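Local coordinates for putative alpha-L-fucosidase (Bacteroides thetaiotaomicron, PDB 4OZO), which probably hydrolyses terminal alpha-L-fucosyl linkages as a glycoside hydrolase of family 29, and here holds a thiogalactoside in its sugar pocket, at residues 204-209 against 251-256. Sequence-based numbering, arbitrary orientation.
Sequences ADVRWM and PAETDV. With OTN (2-nitrophenyl 1-thio-beta-D-galactopyranoside), chain E.
R207 and A252 pair through their backbones where strands 206-207 and 253-257, both in the parallel sheet of the TIM barrel, come side by side and close the ring. R207 N gives its hydrogen to P251 O, and R207 O takes that of E253 N at 2.9 Å, an almost straight bond (170° at the hydrogen). The pairing amounts to a single bridge; past it the segments draw apart and side chains make the contact. M209 carries on the contact from there. Its CB rests on A252 CB at 3.7 Å, CG touches both E253 O and T254 OG1, the bend at chi2 (57°) lays SD near T254 CA, and a second bend at chi3 turns CE against T254 CG2. T254 OG1 itself is hydrogen-bonded to S290.

Beyond M209 lies the sugar site. The indole of W208 spreads one face under the galactose, with C5 of the ligand centred 3.4 Å above the ring plane, a CH-pi platform of the kind common in glycosidases. NE1, at the ring edge, makes a weak, bent bond to D255 OD1, 2.9 Å away, with the carboxylate plane turned 66° from the indole. Replacing W208 by an alanine would probably strip the sugar of this platform and leave D255 OD1 without its indole partner. D166, E212, E232 and the backbone of G167 also hydrogen-bond the ligand. D255 meets the ligand with its other oxygen: OD2 lies 2.6 Å from ligand O6.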
loop_
_atom_site.group_PDB
_atom_site.type_symbol
_atom_site.label_atom_id
_atom_site.label_comp_id
_atom_site.label_asym_id
_atom_site.label_seq_id
_atom_site.Cartn_x
_atom_site.Cartn_y
_atom_site.Cartn_z
ATOM N N ALA A 204 -28.915 -22.984 3.507
ATOM C CA ALA A 204 -27.720 -22.196 3.777
ATOM C C ALA A 204 -26.509 -23.080 4.005
ATOM O O ALA A 204 -26.565 -24.001 4.819
ATOM C CB ALA A 204 -27.948 -21.305 4.993
ATOM N N ASP A 205 -25.415 -22.814 3.297
ATOM C CA ASP A 205 -24.136 -23.432 3.663
ATOM C C ASP A 205 -23.450 -22.647 4.782
ATOM O O ASP A 205 -22.731 -23.218 5.601
ATOM C CB ASP A 205 -23.198 -23.540 2.468
ATOM C CG ASP A 205 -23.567 -24.668 1.546
ATOM O OD1 ASP A 205 -23.781 -25.791 2.042
ATOM O OD2 ASP A 205 -23.649 -24.428 0.325
ATOM N N VAL A 206 -23.669 -21.336 4.808
ATOM C CA VAL A 206 -23.117 -20.495 5.862
ATOM C C VAL A 206 -24.177 -19.481 6.293
ATOM O O VAL A 206 -25.051 -19.125 5.508
ATOM C CB VAL A 206 -21.776 -19.781 5.430
ATOM C CG1 VAL A 206 -20.652 -20.792 5.242
ATOM C CG2 VAL A 206 -21.967 -18.944 4.161
ATOM N N ARG A 207 -24.098 -19.021 7.535
ATOM C CA ARG A 207 -25.100 -18.128 8.091
ATOM C C ARG A 207 -24.549 -16.725 8.324
ATOM O O ARG A 207 -23.343 -16.521 8.422
ATOM C CB ARG A 207 -25.590 -18.676 9.435
ATOM C CG ARG A 207 -24.534 -18.638 10.557
ATOM C CD ARG A 207 -25.095 -19.102 11.883
ATOM N NE ARG A 207 -24.316 -18.662 13.041
ATOM C CZ ARG A 207 -23.444 -19.428 13.692
ATOM N NH1 ARG A 207 -23.230 -20.678 13.300
ATOM N NH2 ARG A 207 -22.784 -18.949 14.735
ATOM N N TRP A 208 -25.445 -15.756 8.444
ATOM C CA TRP A 208 -25.065 -14.455 8.943
ATOM C C TRP A 208 -24.776 -14.579 10.440
ATOM O O TRP A 208 -25.145 -15.578 11.065
ATOM C CB TRP A 208 -26.195 -13.447 8.713
ATOM C CG TRP A 208 -25.789 -12.039 9.019
ATOM C CD1 TRP A 208 -24.552 -11.475 8.835
ATOM C CD2 TRP A 208 -26.609 -11.022 9.588
ATOM N NE1 TRP A 208 -24.565 -10.168 9.238
ATOM C CE2 TRP A 208 -25.815 -9.862 9.708
ATOM C CE3 TRP A 208 -27.947 -10.971 9.995
ATOM C CZ2 TRP A 208 -26.312 -8.667 10.219
ATOM C CZ3 TRP A 208 -28.440 -9.780 10.509
ATOM C CH2 TRP A 208 -27.626 -8.648 10.618
ATOM N N MET A 209 -24.139 -13.561 11.018
ATOM C CA MET A 209 -23.826 -13.562 12.442
ATOM C C MET A 209 -24.338 -12.335 13.199
ATOM O O MET A 209 -23.843 -12.020 14.280
ATOM C CB MET A 209 -22.328 -13.770 12.686
ATOM C CG MET A 209 -21.403 -13.152 11.626
ATOM S SD MET A 209 -21.600 -11.378 11.377
ATOM C CE MET A 209 -21.021 -10.700 12.936
ATOM N N PRO A 251 -21.792 -22.532 9.588
ATOM C CA PRO A 251 -20.848 -21.614 10.232
ATOM C C PRO A 251 -21.055 -20.154 9.826
ATOM O O PRO A 251 -21.532 -19.860 8.722
ATOM C CB PRO A 251 -19.484 -22.137 9.780
ATOM C CG PRO A 251 -19.748 -22.834 8.512
ATOM C CD PRO A 251 -21.138 -23.385 8.581
ATOM N N ALA A 252 -20.702 -19.253 10.737
ATOM C CA ALA A 252 -20.933 -17.827 10.557
ATOM C C ALA A 252 -19.923 -17.145 9.623
ATOM O O ALA A 252 -18.705 -17.334 9.745
ATOM C CB ALA A 252 -20.941 -17.135 11.905
ATOM N N GLU A 253 -20.450 -16.343 8.700
ATOM C CA GLU A 253 -19.641 -15.542 7.793
ATOM C C GLU A 253 -19.795 -14.080 8.164
ATOM O O GLU A 253 -20.899 -13.544 8.113
ATOM C CB GLU A 253 -20.089 -15.757 6.356
ATOM C CG GLU A 253 -19.178 -15.135 5.342
ATOM C CD GLU A 253 -19.732 -15.236 3.948
ATOM O OE1 GLU A 253 -19.358 -16.185 3.225
ATOM O OE2 GLU A 253 -20.549 -14.369 3.583
ATOM N N THR A 254 -18.689 -13.441 8.545
ATOM C CA THR A 254 -18.722 -12.071 9.061
ATOM C C THR A 254 -18.504 -11.028 7.967
ATOM O O THR A 254 -17.475 -11.032 7.300
ATOM C CB THR A 254 -17.658 -11.876 10.156
ATOM O OG1 THR A 254 -17.911 -12.794 11.222
ATOM C CG2 THR A 254 -17.696 -10.473 10.700
ATOM N N ASP A 255 -19.467 -10.131 7.790
ATOM C CA ASP A 255 -19.400 -9.157 6.699
ATOM C C ASP A 255 -19.250 -7.737 7.216
ATOM O O ASP A 255 -19.954 -7.320 8.126
ATOM C CB ASP A 255 -20.621 -9.275 5.770
ATOM C CG ASP A 255 -21.956 -9.021 6.488
ATOM O OD1 ASP A 255 -22.216 -9.664 7.539
ATOM O OD2 ASP A 255 -22.753 -8.183 5.986
ATOM N N VAL A 256 -18.322 -6.990 6.646
ATOM C CA VAL A 256 -18.098 -5.621 7.093
ATOM C C VAL A 256 -17.546 -4.802 5.925
ATOM O O VAL A 256 -16.904 -5.340 5.016
ATOM C CB VAL A 256 -17.155 -5.596 8.340
ATOM C CG1 VAL A 256 -15.839 -6.245 8.018
ATOM C CG2 VAL A 256 -16.949 -4.187 8.888
HETATM O "O2'" OTN E . -31.609 -2.273 8.819
HETATM N "N1'" OTN E . -31.205 -3.575 8.312
HETATM O "O3'" OTN E . -32.018 -4.238 7.455
HETATM C "C2'" OTN E . -30.009 -4.046 8.711
HETATM C "C3'" OTN E . -29.281 -3.290 9.627
HETATM C "C4'" OTN E . -28.045 -3.715 10.083
HETATM C "C5'" OTN E . -27.532 -4.920 9.636
HETATM C "C6'" OTN E . -28.264 -5.686 8.738
HETATM C "C1'" OTN E . -29.515 -5.283 8.282
HETATM S S01 OTN E . -30.310 -6.327 7.126
HETATM C C1 OTN E . -29.366 -7.838 7.277
HETATM O O5 OTN E . -28.072 -7.817 6.579
HETATM C C5 OTN E . -27.409 -9.079 6.751
HETATM C C6 OTN E . -26.062 -9.008 6.030
HETATM O O6 OTN E . -25.276 -7.958 6.597
HETATM C C4 OTN E . -28.249 -10.220 6.165
HETATM O O4 OTN E . -28.485 -10.002 4.770
HETATM C C3 OTN E . -29.565 -10.219 6.888
HETATM O O3 OTN E . -30.444 -11.286 6.425
HETATM C C2 OTN E . -30.227 -8.875 6.650
HETATM O O2 OTN E . -31.453 -8.926 7.351
#